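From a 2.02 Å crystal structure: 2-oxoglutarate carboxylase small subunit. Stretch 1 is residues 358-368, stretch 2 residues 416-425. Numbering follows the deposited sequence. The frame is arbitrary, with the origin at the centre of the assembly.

Stretch 1 (358-368) PSIGTIERYYV
Stretch 2 416-425: ETYEISGVKT

The most unusual feature of this contact is the way serine hydroxyls and a water take over where the regular ladder between two antiparallel segments gives out. Ser 421 (phi/psi -121/164, chi1 p) pairs through three of its atoms: its N donates to Arg 365 O at 3.0 Å, its O accepts from Glu 364 N at 2.8 Å along a nearly linear path (176°), and its OG accepts from Arg 365 N at 2.9 Å. A short hydroxyl side chain suits this place, because in the p rotamer it reaches a neighbouring backbone NH.

The regular part is short. Tyr 366 pairs with Ile 420 as a non-hydrogen-bonded bridge, CA to CA 4.8 Å, and Tyr 367 pairs with Glu 419 as a hydrogen-bonded one, CA to CA 5.0 Å. All four have extended backbones, with phi/psi of -154/115, -135/124, -96/124 and -140/117 for Tyr 366, Tyr 367, Glu 419 and Ile 420. In the second pair, Tyr 367 N donates to Glu 419 O at 2.9 Å, and Glu 419 N returns a longer bond to Tyr 367 O, 3.2 Å. Between the amide bonds, CA-H groups approach carbonyls: Tyr 366 CA lies 3.2 Å from Glu 419 O, and Ile 420 CA 3.4 Å from Arg 365 O.

On the face carrying Tyr 366 and Ile 420, Tyr 366 (chi1 t, chi2 71°) lays CD1 3.9 Å from CG1 of Ile 420 (m, t). Tyr 418 (t, chi2 -32°) starts away from the partner stretch, yet its ring returns, turning its edge toward the face of Tyr 366 in an offset arrangement, centroids 5.9 Å apart and planes at 65°. Tyr 418 OH donates to Tyr 366 OH at 2.9 Å, so tyrosine supplies both an aromatic surface and a polar tip. Val 368 CA lies over one face of the Tyr 418 ring, 4.2 Å from CE1.

The face of Tyr 367 and Glu 419 is more polar. Tyr 367 (t, chi2 82°) brings CD2 to 3.4 Å from Thr 417 O, which sits at the ring edge. Glu 419 (t, t, chi3 -160°) extends beside Arg 365 (m, t, t), whose guanidinium is modelled only to NE; NE lies 4.3 Å from Glu 419 OE1, opposite charges near each other but beyond a salt bridge.

Beyond Ser 421, Gly 422 adopts phi/psi 111/-29, where a CB would jam against the preceding carbonyl and clash with Thr 362 O. Its CA instead approaches Thr 362 O at 3.4 Å. A water bridges the backbones, accepting from Thr 362 N at 2.9 Å and donating to Gly 422 O at 2.8 Å. Gly 361 (163/-163) likewise leaves room for Val 423 (m), its CA 3.7 Å from Val 423 CG1. Ile 363 (m, t) places CD1 4.1 Å from Ile 420 CG2. Finally, Ser 359 (t) points toward its partner, and its OG accepts from Lys 424 N at 2.8 Å.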

ATOM      1  N   PRO A 358       4.278  28.213  -1.266  1.00 41.55           N
ATOM      2  CA  PRO A 358       3.120  27.406  -1.703  1.00 40.45           C
ATOM      3  C   PRO A 358       2.737  27.630  -3.167  1.00 41.51           C
ATOM      4  O   PRO A 358       2.828  28.742  -3.700  1.00 41.32           O
ATOM      5  CB  PRO A 358       1.987  27.847  -0.756  1.00 42.81           C
ATOM      6  CG  PRO A 358       2.586  28.957   0.150  1.00 47.38           C
ATOM      7  CD  PRO A 358       4.064  28.879   0.034  1.00 38.60           C
ATOM      8  N   SER A 359       2.298  26.539  -3.825  1.00 31.04           N
ATOM      9  CA  SER A 359       1.977  26.522  -5.262  1.00 33.30           C
ATOM     10  C   SER A 359       0.463  26.353  -5.371  1.00 42.71           C
ATOM     11  O   SER A 359      -0.063  25.251  -5.142  1.00 34.36           O
ATOM     12  CB  SER A 359       2.743  25.411  -5.994  1.00 31.48           C
ATOM     13  OG  SER A 359       2.559  25.431  -7.405  1.00 32.47           O
ATOM     14  N   ILE A 360      -0.222  27.453  -5.718  1.00 28.76           N
ATOM     15  CA  ILE A 360      -1.670  27.585  -5.645  1.00 31.24           C
ATOM     16  C   ILE A 360      -2.235  27.363  -7.045  1.00 34.09           C
ATOM     17  O   ILE A 360      -1.812  28.025  -7.996  1.00 36.22           O
ATOM     18  CB  ILE A 360      -2.065  28.981  -5.116  1.00 33.12           C
ATOM     19  CG1 ILE A 360      -1.310  29.340  -3.819  1.00 39.05           C
ATOM     20  CG2 ILE A 360      -3.554  29.096  -5.016  1.00 34.61           C
ATOM     21  CD1 ILE A 360      -1.526  28.461  -2.601  1.00 37.46           C
ATOM     22  N   GLY A 361      -3.225  26.485  -7.163  1.00 30.33           N
ATOM     23  CA  GLY A 361      -3.632  25.988  -8.466  1.00 32.32           C
ATOM     24  C   GLY A 361      -4.480  24.720  -8.342  1.00 34.81           C
ATOM     25  O   GLY A 361      -5.043  24.430  -7.287  1.00 33.24           O
ATOM     26  N   THR A 362      -4.597  24.019  -9.468  1.00 31.54           N
ATOM     27  CA  THR A 362      -5.507  22.883  -9.613  1.00 34.41           C
ATOM     28  C   THR A 362      -4.756  21.690 -10.204  1.00 28.57           C
ATOM     29  O   THR A 362      -4.042  21.816 -11.200  1.00 30.27           O
ATOM     30  CB  THR A 362      -6.694  23.251 -10.522  1.00 38.26           C
ATOM     31  OG1 THR A 362      -7.384  24.376  -9.957  1.00 43.27           O
ATOM     32  CG2 THR A 362      -7.684  22.013 -10.675  1.00 32.48           C
ATOM     33  N   ILE A 363      -4.906  20.527  -9.592  1.00 35.51           N
ATOM     34  CA  ILE A 363      -4.221  19.342 -10.088  1.00 25.90           C
ATOM     35  C   ILE A 363      -4.852  18.931 -11.405  1.00 25.34           C
ATOM     36  O   ILE A 363      -6.081  18.823 -11.505  1.00 30.89           O
ATOM     37  CB  ILE A 363      -4.301  18.214  -9.046  1.00 32.10           C
ATOM     38  CG1 ILE A 363      -3.460  18.629  -7.836  1.00 29.81           C
ATOM     39  CG2 ILE A 363      -3.793  16.936  -9.625  1.00 25.40           C
ATOM     40  CD1 ILE A 363      -3.276  17.521  -6.775  1.00 32.68           C
ATOM     41  N   GLU A 364      -4.014  18.710 -12.418  1.00 28.31           N
ATOM     42  CA  GLU A 364      -4.432  18.266 -13.742  1.00 27.04           C
ATOM     43  C   GLU A 364      -4.109  16.775 -13.815  1.00 31.92           C
ATOM     44  O   GLU A 364      -4.918  15.932 -13.414  1.00 32.07           O
ATOM     45  CB  GLU A 364      -3.705  19.055 -14.842  1.00 25.85           C
ATOM     46  N   ARG A 365      -2.897  16.438 -14.226  1.00 28.79           N
ATOM     47  CA  ARG A 365      -2.516  15.035 -14.282  1.00 29.63           C
ATOM     48  C   ARG A 365      -2.270  14.505 -12.867  1.00 29.34           C
ATOM     49  O   ARG A 365      -1.709  15.198 -12.012  1.00 22.78           O
ATOM     50  CB  ARG A 365      -1.289  14.830 -15.168  1.00 30.94           C
ATOM     51  CG  ARG A 365      -1.493  15.139 -16.674  1.00 33.97           C
ATOM     52  CD  ARG A 365      -0.146  15.294 -17.395  1.00 40.08           C
ATOM     53  NE  ARG A 365      -0.321  15.821 -18.751  1.00 55.35           N
ATOM     54  N   TYR A 366      -2.732  13.281 -12.611  1.00 23.39           N
ATOM     55  CA  TYR A 366      -2.579  12.708 -11.273  1.00 22.73           C
ATOM     56  C   TYR A 366      -2.561  11.190 -11.393  1.00 23.74           C
ATOM     57  O   TYR A 366      -3.553  10.587 -11.813  1.00 26.36           O
ATOM     58  CB  TYR A 366      -3.709  13.163 -10.352  1.00 23.09           C
ATOM     59  CG  TYR A 366      -3.454  12.895  -8.911  1.00 21.20           C
ATOM     60  CD1 TYR A 366      -2.494  13.620  -8.207  1.00 22.46           C
ATOM     61  CD2 TYR A 366      -4.122  11.896  -8.253  1.00 24.99           C
ATOM     62  CE1 TYR A 366      -2.256  13.386  -6.868  1.00 21.72           C
ATOM     63  CE2 TYR A 366      -3.869  11.621  -6.916  1.00 30.01           C
ATOM     64  CZ  TYR A 366      -2.920  12.360  -6.231  1.00 25.45           C
ATOM     65  OH  TYR A 366      -2.677  12.099  -4.900  1.00 26.14           O
ATOM     66  N   TYR A 367      -1.442  10.582 -11.051  1.00 22.24           N
ATOM     67  CA  TYR A 367      -1.358   9.130 -11.031  1.00 24.54           C
ATOM     68  C   TYR A 367      -0.662   8.728  -9.747  1.00 26.36           C
ATOM     69  O   TYR A 367       0.467   9.159  -9.503  1.00 24.55           O
ATOM     70  CB  TYR A 367      -0.598   8.564 -12.222  1.00 23.86           C
ATOM     71  CG  TYR A 367      -0.297   7.079 -12.041  1.00 21.24           C
ATOM     72  CD1 TYR A 367      -1.255   6.105 -12.335  1.00 24.28           C
ATOM     73  CD2 TYR A 367       0.944   6.650 -11.547  1.00 21.69           C
ATOM     74  CE1 TYR A 367      -0.959   4.724 -12.181  1.00 23.86           C
ATOM     75  CE2 TYR A 367       1.232   5.329 -11.369  1.00 19.91           C
ATOM     76  CZ  TYR A 367       0.273   4.365 -11.660  1.00 26.80           C
ATOM     77  OH  TYR A 367       0.626   3.047 -11.499  1.00 27.38           O
ATOM     78  N   VAL A 368      -1.319   7.885  -8.953  1.00 24.13           N
ATOM     79  CA  VAL A 368      -0.820   7.412  -7.668  1.00 24.70           C
ATOM     80  C   VAL A 368      -0.058   6.092  -7.831  1.00 23.85           C
ATOM     81  O   VAL A 368      -0.637   5.105  -8.303  1.00 27.32           O
ATOM     82  CB  VAL A 368      -2.008   7.239  -6.702  1.00 28.86           C
ATOM     83  CG1 VAL A 368      -1.550   6.743  -5.370  1.00 33.65           C
ATOM     84  CG2 VAL A 368      -2.730   8.535  -6.526  1.00 35.19           C
ATOM     85  N   GLU A 416       9.517   8.544  -8.494  1.00 26.00           N
ATOM     86  CA  GLU A 416       9.719   8.736  -9.932  1.00 32.86           C
ATOM     87  C   GLU A 416       8.476   8.383 -10.726  1.00 29.33           C
ATOM     88  O   GLU A 416       8.333   8.836 -11.860  1.00 29.85           O
ATOM     89  CB  GLU A 416      10.913   7.903 -10.368  1.00 26.39           C
ATOM     90  CG  GLU A 416      12.268   8.549 -10.069  1.00 29.11           C
ATOM     91  CD  GLU A 416      13.406   7.531 -10.200  1.00 36.45           C
ATOM     92  OE1 GLU A 416      13.127   6.322 -10.297  1.00 41.56           O
ATOM     93  OE2 GLU A 416      14.581   7.921 -10.130  1.00 42.12           O
ATOM     94  N   THR A 417       7.562   7.612 -10.167  1.00 26.33           N
ATOM     95  CA  THR A 417       6.345   7.270 -10.902  1.00 30.30           C
ATOM     96  C   THR A 417       5.104   8.028 -10.435  1.00 28.79           C
ATOM     97  O   THR A 417       4.043   7.873 -11.032  1.00 24.99           O
ATOM     98  CB  THR A 417       6.087   5.763 -10.835  1.00 27.12           C
ATOM     99  OG1 THR A 417       5.720   5.377  -9.511  1.00 28.63           O
ATOM    100  CG2 THR A 417       7.305   4.998 -11.268  1.00 31.05           C
ATOM    101  N   TYR A 418       5.231   8.891  -9.431  1.00 26.86           N
ATOM    102  CA  TYR A 418       4.115   9.668  -8.924  1.00 24.89           C
ATOM    103  C   TYR A 418       3.955  10.908  -9.801  1.00 29.40           C
ATOM    104  O   TYR A 418       4.736  11.862  -9.687  1.00 30.03           O
ATOM    105  CB  TYR A 418       4.364  10.041  -7.464  1.00 21.49           C
ATOM    106  CG  TYR A 418       3.126  10.292  -6.606  1.00 24.61           C
ATOM    107  CD1 TYR A 418       1.958  10.815  -7.133  1.00 21.01           C
ATOM    108  CD2 TYR A 418       3.145   9.974  -5.250  1.00 25.66           C
ATOM    109  CE1 TYR A 418       0.837  11.021  -6.329  1.00 26.30           C
ATOM    110  CE2 TYR A 418       2.058  10.217  -4.431  1.00 29.96           C
ATOM    111  CZ  TYR A 418       0.901  10.735  -4.964  1.00 32.70           C
ATOM    112  OH  TYR A 418      -0.188  10.931  -4.117  1.00 29.89           O
ATOM    113  N   GLU A 419       2.916  10.920 -10.640  1.00 29.65           N
ATOM    114  CA  GLU A 419       2.692  12.019 -11.583  1.00 25.87           C
ATOM    115  C   GLU A 419       1.700  13.011 -10.982  1.00 30.50           C
ATOM    116  O   GLU A 419       0.570  12.624 -10.645  1.00 25.04           O
ATOM    117  CB  GLU A 419       2.155  11.526 -12.934  1.00 30.82           C
ATOM    118  CG  GLU A 419       2.006  12.720 -13.946  1.00 35.74           C
ATOM    119  CD  GLU A 419       1.715  12.313 -15.366  1.00 40.62           C
ATOM    120  OE1 GLU A 419       1.952  13.133 -16.295  1.00 45.08           O
ATOM    121  OE2 GLU A 419       1.211  11.206 -15.543  1.00 42.10           O
ATOM    122  N   ILE A 420       2.109  14.290 -10.886  1.00 22.28           N
ATOM    123  CA  ILE A 420       1.251  15.404 -10.455  1.00 26.97           C
ATOM    124  C   ILE A 420       1.591  16.594 -11.343  1.00 28.24           C
ATOM    125  O   ILE A 420       2.745  17.035 -11.361  1.00 26.94           O
ATOM    126  CB  ILE A 420       1.444  15.816  -8.977  1.00 27.12           C
ATOM    127  CG1 ILE A 420       1.256  14.600  -8.056  1.00 29.55           C
ATOM    128  CG2 ILE A 420       0.434  16.893  -8.525  1.00 23.97           C
ATOM    129  CD1 ILE A 420       1.434  14.785  -6.566  1.00 32.05           C
ATOM    130  N   SER A 421       0.629  17.068 -12.128  1.00 25.82           N
ATOM    131  CA  SER A 421       0.850  18.307 -12.858  1.00 34.39           C
ATOM    132  C   SER A 421      -0.206  19.321 -12.443  1.00 33.91           C
ATOM    133  O   SER A 421      -1.282  19.000 -11.910  1.00 28.30           O
ATOM    134  CB  SER A 421       0.822  18.125 -14.399  1.00 28.84           C
ATOM    135  OG  SER A 421      -0.501  17.979 -14.806  1.00 33.91           O
ATOM    136  N   GLY A 422       0.068  20.561 -12.761  1.00 30.88           N
ATOM    137  CA  GLY A 422      -0.843  21.624 -12.450  1.00 35.32           C
ATOM    138  C   GLY A 422      -0.330  22.549 -11.387  1.00 36.52           C
ATOM    139  O   GLY A 422      -0.692  23.682 -11.365  1.00 33.47           O
ATOM    140  N   VAL A 423       0.492  22.030 -10.499  1.00 29.31           N
ATOM    141  CA  VAL A 423       1.107  22.796  -9.448  1.00 30.69           C
ATOM    142  C   VAL A 423       2.507  22.271  -9.231  1.00 29.21           C
ATOM    143  O   VAL A 423       2.797  21.164  -9.552  1.00 33.20           O
ATOM    144  CB  VAL A 423       0.343  22.686  -8.122  1.00 28.13           C
ATOM    145  CG1 VAL A 423      -0.959  23.433  -8.171  1.00 34.95           C
ATOM    146  CG2 VAL A 423       0.114  21.257  -7.742  1.00 27.39           C
ATOM    147  N   LYS A 424       3.367  23.076  -8.675  1.00 25.64           N
ATOM    148  CA  LYS A 424       4.695  22.641  -8.377  1.00 27.96           C
ATOM    149  C   LYS A 424       4.634  21.810  -7.106  1.00 27.92           C
ATOM    150  O   LYS A 424       3.827  22.054  -6.271  1.00 28.41           O
ATOM    151  CB  LYS A 424       5.574  23.845  -8.129  1.00 30.00           C
ATOM    152  CG  LYS A 424       6.552  24.151  -9.213  1.00 30.00           C
ATOM    153  CD  LYS A 424       5.911  24.822 -10.384  1.00 30.00           C
ATOM    154  CE  LYS A 424       6.964  25.416 -11.307  1.00 30.00           C
ATOM    155  NZ  LYS A 424       7.156  26.848 -10.980  1.00 30.00           N
ATOM    156  N   THR A 425       5.483  20.816  -6.971  1.00 31.13           N
ATOM    157  CA  THR A 425       5.487  20.003  -5.763  1.00 27.37           C
ATOM    158  C   THR A 425       6.910  19.725  -5.267  1.00 22.78           C
ATOM    159  O   THR A 425       7.840  19.978  -5.952  1.00 30.27           O
ATOM    160  CB  THR A 425       4.734  18.621  -5.952  1.00 25.98           C
ATOM    161  OG1 THR A 425       5.562  17.699  -6.620  1.00 28.82           O
ATOM    162  CG2 THR A 425       3.415  18.702  -6.612  1.00 31.26           C
TER
HETATM  163  O   HOH W   1      -3.112  24.960 -11.739  1.00 41.93           O